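Local coordinates for B-type Cna protein (Enterococcus faecium, PDB 6FWY) that is of uncertain function but, as a surface protein carrying a thioester domain, may attach the bacterium covalently to host targets, at residues T162-A167 with T174-T179; R80-G85 with D257-I262; K20-I25 with P127-A132; P155-S160 with A180-G185. One frame throughout, in Å; residues are numbered along the deposited sequence.

Contact 1 of 4, residues T162-A167 with T174-T179; sequences TASKTA and TFTYKT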
loop_
_atom_site.group_PDB
_atom_site.type_symbol
_atom_site.label_atom_id
_atom_site.label_comp_id
_atom_site.label_asym_id
_atom_site.label_seq_id
_atom_site.Cartn_x
_atom_site.Cartn_y
_atom_site.Cartn_z
ATOM N N THR A 162 -13.153 -18.139 7.868
ATOM C CA THR A 162 -14.326 -18.846 7.354
ATOM C C THR A 162 -14.381 -20.277 7.905
ATOM O O THR A 162 -13.397 -21.006 7.833
ATOM C CB THR A 162 -14.289 -18.879 5.809
ATOM O OG1 THR A 162 -13.966 -17.569 5.324
ATOM C CG2 THR A 162 -15.635 -19.315 5.215
ATOM N N ALA A 163 -15.523 -20.657 8.462
ATOM C CA ALA A 163 -15.754 -22.009 8.978
ATOM C C ALA A 163 -15.724 -22.957 7.796
ATOM O O ALA A 163 -16.344 -22.676 6.768
ATOM C CB ALA A 163 -17.096 -22.096 9.684
ATOM N N SER A 164 -14.966 -24.042 7.929
ATOM C CA SER A 164 -14.837 -25.058 6.876
ATOM C C SER A 164 -15.545 -26.359 7.229
ATOM O O SER A 164 -16.192 -26.959 6.367
ATOM C CB SER A 164 -13.361 -25.317 6.563
ATOM O OG SER A 164 -12.642 -25.614 7.748
ATOM N N LYS A 165 -15.418 -26.807 8.475
ATOM C CA LYS A 165 -16.052 -28.053 8.921
ATOM C C LYS A 165 -16.181 -28.125 10.431
ATOM O O LYS A 165 -15.508 -27.396 11.154
ATOM C CB LYS A 165 -15.269 -29.270 8.422
ATOM C CG LYS A 165 -13.843 -29.336 8.946
ATOM C CD LYS A 165 -13.029 -30.457 8.307
ATOM C CE LYS A 165 -11.548 -30.229 8.589
ATOM N NZ LYS A 165 -10.659 -31.258 8.000
ATOM N N THR A 166 -17.059 -29.010 10.893
ATOM C CA THR A 166 -17.291 -29.280 12.302
ATOM C C THR A 166 -17.340 -30.788 12.476
ATOM O O THR A 166 -17.791 -31.492 11.578
ATOM C CB THR A 166 -18.631 -28.681 12.796
ATOM O OG1 THR A 166 -19.728 -29.329 12.132
ATOM C CG2 THR A 166 -18.711 -27.174 12.506
ATOM N N ALA A 167 -16.894 -31.284 13.626
ATOM C CA ALA A 167 -16.990 -32.705 13.936
ATOM C C ALA A 167 -16.795 -32.962 15.427
ATOM O O ALA A 167 -16.085 -32.215 16.116
ATOM C CB ALA A 167 -15.960 -33.516 13.148
ATOM N N THR A 174 -15.495 -30.155 17.779
ATOM C CA THR A 174 -14.429 -29.436 17.054
ATOM C C THR A 174 -15.010 -28.519 15.955
ATOM O O THR A 174 -15.989 -28.867 15.295
ATOM C CB THR A 174 -13.358 -30.379 16.444
ATOM O OG1 THR A 174 -13.844 -30.981 15.251
ATOM C CG2 THR A 174 -12.943 -31.466 17.431
ATOM N N PHE A 175 -14.396 -27.354 15.780
ATOM C CA PHE A 175 -14.804 -26.378 14.771
ATOM C C PHE A 175 -13.550 -25.881 14.056
ATOM O O PHE A 175 -12.701 -25.227 14.661
ATOM C CB PHE A 175 -15.539 -25.200 15.425
ATOM C CG PHE A 175 -16.731 -25.612 16.234
ATOM C CD1 PHE A 175 -17.980 -25.751 15.633
ATOM C CD2 PHE A 175 -16.600 -25.893 17.590
ATOM C CE1 PHE A 175 -19.080 -26.150 16.378
ATOM C CE2 PHE A 175 -17.689 -26.291 18.347
ATOM C CZ PHE A 175 -18.933 -26.425 17.755
ATOM N N THR A 176 -13.419 -26.211 12.778
ATOM C CA THR A 176 -12.267 -25.798 11.979
ATOM C C THR A 176 -12.620 -24.574 11.135
ATOM O O THR A 176 -13.715 -24.476 10.606
ATOM C CB THR A 176 -11.746 -26.964 11.117
ATOM O OG1 THR A 176 -11.449 -28.063 11.981
ATOM C CG2 THR A 176 -10.482 -26.576 10.332
ATOM N N TYR A 177 -11.672 -23.644 11.031
ATOM C CA TYR A 177 -11.820 -22.388 10.284
ATOM C C TYR A 177 -10.613 -22.176 9.370
ATOM O O TYR A 177 -9.511 -22.550 9.726
ATOM C CB TYR A 177 -11.939 -21.202 11.249
ATOM C CG TYR A 177 -13.121 -21.279 12.171
ATOM C CD1 TYR A 177 -13.037 -22.005 13.369
ATOM C CD2 TYR A 177 -14.326 -20.647 11.863
ATOM C CE1 TYR A 177 -14.113 -22.088 14.230
ATOM C CE2 TYR A 177 -15.421 -20.730 12.719
ATOM C CZ TYR A 177 -15.310 -21.456 13.904
ATOM O OH TYR A 177 -16.369 -21.558 14.776
ATOM N N LYS A 178 -10.835 -21.622 8.182
ATOM C CA LYS A 178 -9.757 -21.187 7.271
ATOM C C LYS A 178 -9.508 -19.680 7.371
ATOM O O LYS A 178 -10.454 -18.905 7.322
ATOM C CB LYS A 178 -10.099 -21.548 5.817
ATOM C CG LYS A 178 -9.925 -23.033 5.571
ATOM C CD LYS A 178 -10.505 -23.529 4.276
ATOM C CE LYS A 178 -10.282 -25.028 4.252
ATOM N NZ LYS A 178 -11.016 -25.724 3.154
ATOM N N THR A 179 -8.242 -19.295 7.490
ATOM C CA THR A 179 -7.826 -17.896 7.427
ATOM C C THR A 179 -7.354 -17.589 6.009
ATOM O O THR A 179 -6.818 -18.473 5.328
ATOM C CB THR A 179 -6.678 -17.552 8.388
ATOM O OG1 THR A 179 -5.516 -18.295 8.033
ATOM C CG2 THR A 179 -7.059 -17.844 9.820
HETATM O O HOH W 1 -11.301 -17.351 5.109
#
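Thr176 sits opposite two residues at once, Ser164 and Lys165, and this is the mark of a classic beta bulge in the antiparallel hairpin formed by strands 159-169 and 172-181. Its carbonyl O takes the backbone N-H of Ser164 at 3.0 Å, almost straight at 172°, while its own N donates to Lys165 O. The extra residue shifts the register by one, and Ser164, with CB turned toward the partner strand, suits the spot: its small hydroxyl adds a weak bond from OG to Thr176 O and touches the methyl CG2 of the same threonine. Lys165 runs alongside Thr176, pointing the same way; chi1 of 62° puts CG between the backbone N and the carbonyl carbon, 3.8 Å from Thr176 CB, and the extended chain beyond it carries CE past the same threonine. Thr176 OG1 is hydrogen-bonded to Thr221 OG1 of strand 218-225, the next strand of the sheet. On the far side of the bulge Lys178 pairs with Thr162 through two backbone bonds, and its CE rests 3.9 Å from Ser164 CB, so that the end of the lysine chain lies against the serine of the bulge. Water 1 joins Lys178 O to Thr162 OG1.

The opposite face of the hairpin is aromatic. The single methyl of Ala163 lets the Tyr177 ring lie close over the backbone, CD2 3.5 Å from Ala163 CA, and Thr166 turns its methyl CG2 to Phe175 CD1; both rings then pack on strand 258-277. At the other end Ala167 O receives two donors of Thr174 from opposite faces of its carbonyl plane: the backbone N, and the hydroxyl OG1 at 2.7 Å.

Contact 2 of 4, residues R80-G85 with D257-I262; sequences RMFKGG and DAVVMI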
loop_
_atom_site.group_PDB
_atom_site.type_symbol
_atom_site.label_atom_id
_atom_site.label_comp_id
_atom_site.label_asym_id
_atom_site.label_seq_id
_atom_site.Cartn_x
_atom_site.Cartn_y
_atom_site.Cartn_z
ATOM N N ARG A 80 -1.478 3.530 -7.405
ATOM C CA ARG A 80 -1.378 2.984 -8.749
ATOM C C ARG A 80 -0.258 3.601 -9.576
ATOM O O ARG A 80 0.344 2.903 -10.383
ATOM C CB ARG A 80 -2.722 3.106 -9.469
ATOM C CG ARG A 80 -3.744 2.097 -8.971
ATOM C CD ARG A 80 -4.951 2.012 -9.881
ATOM N NE ARG A 80 -5.738 3.246 -9.861
ATOM C CZ ARG A 80 -6.687 3.561 -8.979
ATOM N NH1 ARG A 80 -7.035 2.733 -7.982
ATOM N NH2 ARG A 80 -7.312 4.738 -9.116
ATOM N N MET A 81 0.038 4.882 -9.369
ATOM C CA MET A 81 1.162 5.512 -10.057
ATOM C C MET A 81 2.452 4.743 -9.758
ATOM O O MET A 81 3.218 4.454 -10.678
ATOM C CB MET A 81 1.318 6.982 -9.653
ATOM C CG MET A 81 2.510 7.698 -10.293
ATOM S SD MET A 81 2.873 9.271 -9.483
ATOM C CE MET A 81 3.751 8.723 -7.995
ATOM N N PHE A 82 2.686 4.433 -8.482
ATOM C CA PHE A 82 3.843 3.639 -8.096
ATOM C C PHE A 82 3.799 2.231 -8.688
ATOM O O PHE A 82 4.749 1.810 -9.300
ATOM C CB PHE A 82 3.996 3.572 -6.574
ATOM C CG PHE A 82 4.546 4.829 -5.963
ATOM C CD1 PHE A 82 5.916 5.087 -5.982
ATOM C CD2 PHE A 82 3.711 5.743 -5.348
ATOM C CE1 PHE A 82 6.436 6.244 -5.399
ATOM C CE2 PHE A 82 4.215 6.903 -4.779
ATOM C CZ PHE A 82 5.579 7.150 -4.805
ATOM N N LYS A 83 2.688 1.526 -8.520
ATOM C CA LYS A 83 2.548 0.130 -9.003
ATOM C C LYS A 83 2.671 0.000 -10.522
ATOM O O LYS A 83 3.247 -0.964 -11.013
ATOM C CB LYS A 83 1.222 -0.466 -8.542
ATOM C CG LYS A 83 1.131 -1.969 -8.699
ATOM C CD LYS A 83 -0.268 -2.518 -8.477
ATOM C CE LYS A 83 -0.310 -3.979 -8.936
ATOM N NZ LYS A 83 -1.454 -4.712 -8.338
ATOM N N GLY A 84 2.121 0.977 -11.250
ATOM C CA GLY A 84 2.129 0.977 -12.719
ATOM C C GLY A 84 3.185 1.843 -13.381
ATOM O O GLY A 84 3.236 1.914 -14.594
ATOM N N GLY A 85 4.028 2.485 -12.579
ATOM C CA GLY A 85 5.083 3.376 -13.063
ATOM C C GLY A 85 6.478 2.873 -12.677
ATOM O O GLY A 85 6.656 1.724 -12.241
ATOM N N ASP A 257 6.784 19.044 -1.191
ATOM C CA ASP A 257 6.194 17.857 -0.596
ATOM C C ASP A 257 6.565 16.660 -1.475
ATOM O O ASP A 257 6.733 16.794 -2.710
ATOM C CB ASP A 257 4.679 17.967 -0.487
ATOM C CG ASP A 257 4.221 19.006 0.503
ATOM O OD1 ASP A 257 5.047 19.530 1.282
ATOM O OD2 ASP A 257 3.005 19.280 0.531
ATOM N N ALA A 258 6.677 15.500 -0.842
ATOM C CA ALA A 258 7.072 14.276 -1.529
ATOM C C ALA A 258 6.208 13.080 -1.123
ATOM O O ALA A 258 5.764 12.966 0.008
ATOM C CB ALA A 258 8.547 13.994 -1.300
ATOM N N VAL A 259 5.984 12.196 -2.085
ATOM C CA VAL A 259 5.211 10.976 -1.884
ATOM C C VAL A 259 6.140 9.788 -2.119
ATOM O O VAL A 259 7.000 9.823 -2.987
ATOM C CB VAL A 259 3.941 10.918 -2.796
ATOM C CG1 VAL A 259 4.314 10.888 -4.296
ATOM C CG2 VAL A 259 3.056 9.733 -2.412
ATOM N N VAL A 260 5.960 8.742 -1.325
ATOM C CA VAL A 260 6.856 7.570 -1.330
ATOM C C VAL A 260 6.124 6.365 -0.738
ATOM O O VAL A 260 5.287 6.518 0.137
ATOM C CB VAL A 260 8.195 7.845 -0.578
ATOM C CG1 VAL A 260 7.973 8.203 0.867
ATOM C CG2 VAL A 260 9.161 6.673 -0.684
ATOM N N MET A 261 6.426 5.179 -1.260
ATOM C CA MET A 261 5.878 3.934 -0.763
ATOM C C MET A 261 6.632 3.555 0.503
ATOM O O MET A 261 7.849 3.495 0.498
ATOM C CB MET A 261 6.020 2.828 -1.808
ATOM C CG MET A 261 5.180 3.077 -3.063
ATOM S SD MET A 261 3.393 2.994 -2.831
ATOM C CE MET A 261 3.147 1.231 -2.964
ATOM N N ILE A 262 5.889 3.344 1.583
ATOM C CA ILE A 262 6.465 2.903 2.853
ATOM C C ILE A 262 5.794 1.633 3.359
ATOM O O ILE A 262 4.566 1.535 3.394
ATOM C CB ILE A 262 6.391 4.015 3.917
ATOM C CG1 ILE A 262 7.214 5.218 3.429
ATOM C CG2 ILE A 262 6.900 3.516 5.272
ATOM C CD1 ILE A 262 7.116 6.428 4.305
#
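Met81 and Phe82, neighbours near the end of helix 76-84, carry this buried contact with strand 258-277. Met81 comes first: its CB does not aim at the strand, but the flexible thioether brings the methyl CE round to 4.3 Å from Val259 CG1, the same CE that covers one face of the Phe82 ring. It also leans on Tyr51 and on Val109 of helix 99-113.

Phe82 follows, its CB directed toward the strand. Met261 CG lies over the other face of its ring, 3.7 Å from the centroid and displaced toward the rim at CG, a CH-pi contact. The bend at chi2 (-68°) turns Met261 SD back beside the ring, oblique to it, 4.3 Å from the centroid. The far end of the ring reaches the strand backbone: Val259 O lies at the edge, in the ring plane, 3.5 Å from CZ. Beside it, Val259 CG2 approaches CE2 at 3.9 Å, a branched side chain filling the flank of the flat ring.

Phe82 thus has Met81 CE on one face and Met261 on the other, and this Met-aromatic contact packs helix 76-84 on strand 258-277 in the buried core.

Contact 3 of 4, residues K20-I25 with P127-A132; sequences KTDGYI and PNHTAA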
loop_
_atom_site.group_PDB
_atom_site.type_symbol
_atom_site.label_atom_id
_atom_site.label_comp_id
_atom_site.label_asym_id
_atom_site.label_seq_id
_atom_site.Cartn_x
_atom_site.Cartn_y
_atom_site.Cartn_z
ATOM N N LYS A 20 19.360 13.344 -12.962
ATOM C CA LYS A 20 18.596 14.584 -13.146
ATOM C C LYS A 20 18.390 14.865 -14.615
ATOM O O LYS A 20 19.134 14.376 -15.470
ATOM C CB LYS A 20 19.224 15.813 -12.490
ATOM C CG LYS A 20 19.666 15.671 -11.074
ATOM C CD LYS A 20 20.480 16.867 -10.616
ATOM C CE LYS A 20 20.857 16.631 -9.152
ATOM N NZ LYS A 20 21.497 17.842 -8.555
ATOM N N THR A 21 17.376 15.677 -14.866
ATOM C CA THR A 21 17.020 16.075 -16.218
ATOM C C THR A 21 16.430 17.482 -16.219
ATOM O O THR A 21 15.796 17.912 -15.259
ATOM C CB THR A 21 16.018 15.094 -16.862
ATOM O OG1 THR A 21 15.711 15.517 -18.190
ATOM C CG2 THR A 21 14.723 15.004 -16.077
ATOM N N ASP A 22 16.620 18.174 -17.348
ATOM C CA ASP A 22 15.950 19.445 -17.603
ATOM C C ASP A 22 14.506 19.249 -18.086
ATOM O O ASP A 22 13.765 20.242 -18.285
ATOM C CB ASP A 22 16.785 20.297 -18.589
ATOM C CG ASP A 22 17.155 19.564 -19.868
ATOM O OD1 ASP A 22 16.671 18.435 -20.116
ATOM O OD2 ASP A 22 17.969 20.108 -20.628
ATOM N N GLY A 23 14.097 18.000 -18.318
ATOM C CA GLY A 23 12.720 17.686 -18.683
ATOM C C GLY A 23 12.587 17.442 -20.156
ATOM O O GLY A 23 13.358 17.978 -20.949
ATOM N N TYR A 24 11.615 16.610 -20.519
ATOM C CA TYR A 24 11.301 16.276 -21.915
ATOM C C TYR A 24 10.062 17.007 -22.454
ATOM O O TYR A 24 9.686 16.814 -23.604
ATOM C CB TYR A 24 11.055 14.774 -22.008
ATOM C CG TYR A 24 12.286 13.986 -21.712
ATOM C CD1 TYR A 24 12.600 13.634 -20.408
ATOM C CD2 TYR A 24 13.151 13.604 -22.734
ATOM C CE1 TYR A 24 13.756 12.927 -20.127
ATOM C CE2 TYR A 24 14.288 12.873 -22.461
ATOM C CZ TYR A 24 14.571 12.529 -21.158
ATOM O OH TYR A 24 15.711 11.825 -20.910
ATOM N N ILE A 25 9.449 17.811 -21.591
ATOM C CA ILE A 25 8.246 18.572 -21.863
ATOM C C ILE A 25 8.395 19.936 -21.211
ATOM O O ILE A 25 9.310 20.167 -20.439
ATOM C CB ILE A 25 6.957 17.857 -21.340
ATOM C CG1 ILE A 25 6.943 17.690 -19.819
ATOM C CG2 ILE A 25 6.786 16.488 -22.007
ATOM C CD1 ILE A 25 6.358 18.830 -19.019
ATOM N N PRO A 127 13.483 22.053 -26.119
ATOM C CA PRO A 127 14.609 22.392 -27.038
ATOM C C PRO A 127 15.877 21.514 -26.976
ATOM O O PRO A 127 16.664 21.518 -27.926
ATOM C CB PRO A 127 14.961 23.842 -26.662
ATOM C CG PRO A 127 14.336 24.077 -25.332
ATOM C CD PRO A 127 13.123 23.191 -25.244
ATOM N N ASN A 128 16.053 20.760 -25.888
ATOM C CA ASN A 128 17.240 19.909 -25.640
ATOM C C ASN A 128 16.991 18.414 -25.881
ATOM O O ASN A 128 17.878 17.607 -25.636
ATOM C CB ASN A 128 17.738 20.095 -24.187
ATOM C CG ASN A 128 18.293 21.483 -23.931
ATOM O OD1 ASN A 128 18.518 22.257 -24.867
ATOM N ND2 ASN A 128 18.502 21.816 -22.654
ATOM N N HIS A 129 15.784 18.047 -26.317
ATOM C CA HIS A 129 15.455 16.648 -26.580
ATOM C C HIS A 129 14.707 16.506 -27.889
ATOM O O HIS A 129 13.955 17.407 -28.302
ATOM C CB HIS A 129 14.654 16.046 -25.418
ATOM C CG HIS A 129 15.349 16.163 -24.090
ATOM N ND1 HIS A 129 16.321 15.285 -23.672
ATOM C CD2 HIS A 129 15.237 17.095 -23.113
ATOM C CE1 HIS A 129 16.764 15.664 -22.484
ATOM N NE2 HIS A 129 16.127 16.762 -22.125
ATOM N N THR A 130 14.908 15.369 -28.555
ATOM C CA THR A 130 14.304 15.141 -29.876
ATOM C C THR A 130 12.809 14.841 -29.687
ATOM O O THR A 130 12.359 14.515 -28.576
ATOM C CB THR A 130 14.958 13.964 -30.628
ATOM O OG1 THR A 130 14.740 12.750 -29.901
ATOM C CG2 THR A 130 16.465 14.187 -30.821
ATOM N N ALA A 131 12.059 14.959 -30.779
ATOM C CA ALA A 131 10.654 14.610 -30.789
ATOM C C ALA A 131 10.407 13.150 -30.418
ATOM O O ALA A 131 9.410 12.851 -29.769
ATOM C CB ALA A 131 10.053 14.909 -32.150
ATOM N N ALA A 132 11.303 12.250 -30.823
ATOM C CA ALA A 132 11.176 10.811 -30.513
ATOM C C ALA A 132 11.356 10.532 -29.023
ATOM O O ALA A 132 10.612 9.724 -28.452
ATOM C CB ALA A 132 12.147 9.982 -31.345
#
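Asp22 and His129 meet tip to tip, with the carboxylate turned 86° to the imidazole plane. His129 NE2 donates to Asp22 OD1 over 2.7 Å at 165°, using the syn lone pair of the acid; seen from the histidine, OD1 lies in the ring plane, so the bond is well aligned at both ends. The second oxygen is used as well: Asn128 ND2 reaches OD2 at 2.7 Å, nearly straight and exactly in its own amide plane. Two adjacent side chains of the 127-132 segment thus hold both ends of one carboxylate, whose short chain places CG between the backbone N and the carbonyl carbon. The carboxylate would be expected to polarise the NE2-H bond.

Tyr24 lies over one face of the histidine. The two side chains cross at about a right angle while their ring planes are inclined by 38°, an oblique pair with centroids 4.2 Å apart; Tyr24 CE2 comes to 3.4 Å from His129 ND1. On the other flank of the imidazole, at CD2, Gly23 O lies 3.0 Å away. Gly23 has a positive phi, readily adopted by glycine, and its N-H is held by Thr21 OG1.

Trp36 touches Asp22 and Asn128, His126 meets the ring of His129, and a tetraethylene glycol, probably from the crystallisation liquor, lies nearby. Thr130 next in sequence is the N-cap of helix 131-150. The arrangement is a His-carboxylate hydrogen bond beside an ST turn, joining the turn after strand 11-21 to the start of that helix.

Contact 4 of 4, residues P155-S160 with A180-G185; sequences PNTEFS and ASNKTG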
loop_
_atom_site.group_PDB
_atom_site.type_symbol
_atom_site.label_atom_id
_atom_site.label_comp_id
_atom_site.label_asym_id
_atom_site.label_seq_id
_atom_site.Cartn_x
_atom_site.Cartn_y
_atom_site.Cartn_z
ATOM N N PRO A 155 -4.387 -0.413 -2.240
ATOM C CA PRO A 155 -3.599 -1.101 -1.199
ATOM C C PRO A 155 -4.440 -1.861 -0.141
ATOM O O PRO A 155 -3.917 -2.206 0.926
ATOM C CB PRO A 155 -2.817 0.053 -0.558
ATOM C CG PRO A 155 -3.731 1.223 -0.700
ATOM C CD PRO A 155 -4.438 1.049 -2.010
ATOM N N ASN A 156 -5.710 -2.115 -0.427
ATOM C CA ASN A 156 -6.621 -2.790 0.477
ATOM C C ASN A 156 -6.068 -4.137 1.003
ATOM O O ASN A 156 -5.507 -4.924 0.256
ATOM C CB ASN A 156 -7.985 -3.005 -0.207
ATOM C CG ASN A 156 -8.981 -3.760 0.668
ATOM O OD1 ASN A 156 -9.473 -3.218 1.640
ATOM N ND2 ASN A 156 -9.272 -5.020 0.324
ATOM N N THR A 157 -6.212 -4.330 2.311
ATOM C CA THR A 157 -5.913 -5.589 2.977
ATOM C C THR A 157 -7.203 -6.402 3.004
ATOM O O THR A 157 -8.205 -5.950 3.540
ATOM C CB THR A 157 -5.380 -5.344 4.411
ATOM O OG1 THR A 157 -4.098 -4.718 4.327
ATOM C CG2 THR A 157 -5.226 -6.660 5.196
ATOM N N GLU A 158 -7.171 -7.573 2.381
ATOM C CA GLU A 158 -8.241 -8.557 2.490
ATOM C C GLU A 158 -7.917 -9.434 3.697
ATOM O O GLU A 158 -6.766 -9.866 3.863
ATOM C CB GLU A 158 -8.317 -9.442 1.241
ATOM C CG GLU A 158 -8.549 -8.722 -0.082
ATOM C CD GLU A 158 -8.341 -9.631 -1.301
ATOM O OE1 GLU A 158 -7.877 -10.796 -1.127
ATOM O OE2 GLU A 158 -8.654 -9.208 -2.460
ATOM N N PHE A 159 -8.918 -9.698 4.532
ATOM C CA PHE A 159 -8.780 -10.649 5.634
ATOM C C PHE A 159 -10.108 -11.326 5.937
ATOM O O PHE A 159 -11.139 -10.666 6.079
ATOM C CB PHE A 159 -8.223 -9.957 6.879
ATOM C CG PHE A 159 -8.178 -10.834 8.093
ATOM C CD1 PHE A 159 -7.592 -12.103 8.046
ATOM C CD2 PHE A 159 -8.707 -10.392 9.288
ATOM C CE1 PHE A 159 -7.545 -12.917 9.169
ATOM C CE2 PHE A 159 -8.677 -11.198 10.412
ATOM C CZ PHE A 159 -8.083 -12.466 10.361
ATOM N N SER A 160 -10.070 -12.653 6.047
ATOM C CA SER A 160 -11.253 -13.422 6.384
ATOM C C SER A 160 -10.922 -14.665 7.214
ATOM O O SER A 160 -9.853 -15.267 7.070
ATOM C CB SER A 160 -11.981 -13.838 5.110
ATOM O OG SER A 160 -11.173 -14.704 4.341
ATOM N N ALA A 180 -7.548 -16.340 5.581
ATOM C CA ALA A 180 -7.082 -15.885 4.280
ATOM C C ALA A 180 -6.738 -14.399 4.292
ATOM O O ALA A 180 -7.413 -13.604 4.938
ATOM C CB ALA A 180 -8.121 -16.177 3.197
ATOM N N SER A 181 -5.678 -14.039 3.573
ATOM C CA SER A 181 -5.256 -12.649 3.429
ATOM C C SER A 181 -4.353 -12.479 2.210
ATOM O O SER A 181 -3.618 -13.389 1.833
ATOM C CB SER A 181 -4.518 -12.168 4.683
ATOM O OG SER A 181 -4.259 -10.769 4.635
ATOM N N ASN A 182 -4.408 -11.289 1.617
ATOM C CA ASN A 182 -3.453 -10.902 0.581
ATOM C C ASN A 182 -2.202 -10.210 1.141
ATOM O O ASN A 182 -1.379 -9.745 0.375
ATOM C CB ASN A 182 -4.122 -10.035 -0.477
ATOM C CG ASN A 182 -4.521 -8.667 0.047
ATOM O OD1 ASN A 182 -4.694 -8.478 1.253
ATOM N ND2 ASN A 182 -4.692 -7.713 -0.862
ATOM N N LYS A 183 -2.062 -10.142 2.468
ATOM C CA LYS A 183 -0.859 -9.603 3.115
ATOM C C LYS A 183 -0.286 -10.647 4.077
ATOM O O LYS A 183 -1.000 -11.510 4.558
ATOM C CB LYS A 183 -1.180 -8.310 3.874
ATOM C CG LYS A 183 -1.886 -7.221 3.065
ATOM C CD LYS A 183 -1.017 -6.647 1.955
ATOM C CE LYS A 183 -1.800 -5.693 1.041
ATOM N NZ LYS A 183 -2.376 -4.532 1.774
ATOM N N THR A 184 1.012 -10.543 4.349
ATOM C CA THR A 184 1.691 -11.447 5.280
ATOM C C THR A 184 1.615 -10.875 6.706
ATOM O O THR A 184 1.617 -9.640 6.909
ATOM C CB THR A 184 3.167 -11.724 4.866
ATOM O OG1 THR A 184 3.986 -10.568 5.107
ATOM C CG2 THR A 184 3.283 -12.077 3.363
ATOM N N GLY A 185 1.533 -11.783 7.675
ATOM C CA GLY A 185 1.398 -11.440 9.086
ATOM C C GLY A 185 0.716 -12.564 9.854
ATOM O O GLY A 185 0.925 -13.731 9.549
HETATM O O HOH W 2 -5.632 -8.805 -3.532
#
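Asn182 and Lys183 reach across to the backbone before strand 159-169, taking over where the regular pairing of the two strands ends. Asn182 uses both ends of its amide. ND2 donates to Asn156 O at 3.1 Å, 173° and in the plane of both groups, while OD1 accepts from Glu158 N at 2.9 Å, that donor standing above the amide C=O plane. An asparagine suits the place because one short side chain offers a donor and an acceptor to the two peptide groups either side of Thr157. Lys183 reaches farther: its chain bends at chi2 and chi4, and NZ finds Pro155 O at 2.9 Å and Thr157 OG1 at 3.1 Å. Ser181 OG supplies a third grip, donating a hydrogen bond to Glu158 O over 2.8 Å, nearly along the C=O axis.

The second shell fixes these groups. Ser181 OG also accepts from Lys183 N, two residues on, which makes an ST turn and positions the lysine backbone. The carboxylate of Glu158 stacks on the Asn182 amide, planes 13° apart, and water 2 bridges them, taking a bond from ND2 and giving a weak one to OE2. Thr157 OG1 is also bonded to Glu266, and Lys183 NZ to Thr243, so a negative carboxylate lies one step from the ammonium group.

Farther along, Ser160 and Ala180 exchange two backbone bonds, with Ala180 CB 3.6 Å from Ser160 OG. Here, at the open end of the antiparallel hairpin 159-169/172-181, an ST turn and side-chain-to-backbone bonds continue the strand pairing.

From the N terminus, the chain leaves strand 11-21 through 20-25, and contact 3 closes the first long loop when it arrives at the start of helix 131-150. Before that closure, helix 76-84 has already supplied the first half of contact 2, which closes only when strand 258-277 arrives; contacts 2 and 3 therefore cross. After helix 131-150, contact 4 closes the open end of the hairpin, between the segment before strand 159-169 and the one after 172-181, around contact 1; both nest inside contact 2. Contacts 3 and 1 lie far apart in the elongated molecule, about 61 Å between centres, while contact 2 ties the helical part to the long C-terminal strand.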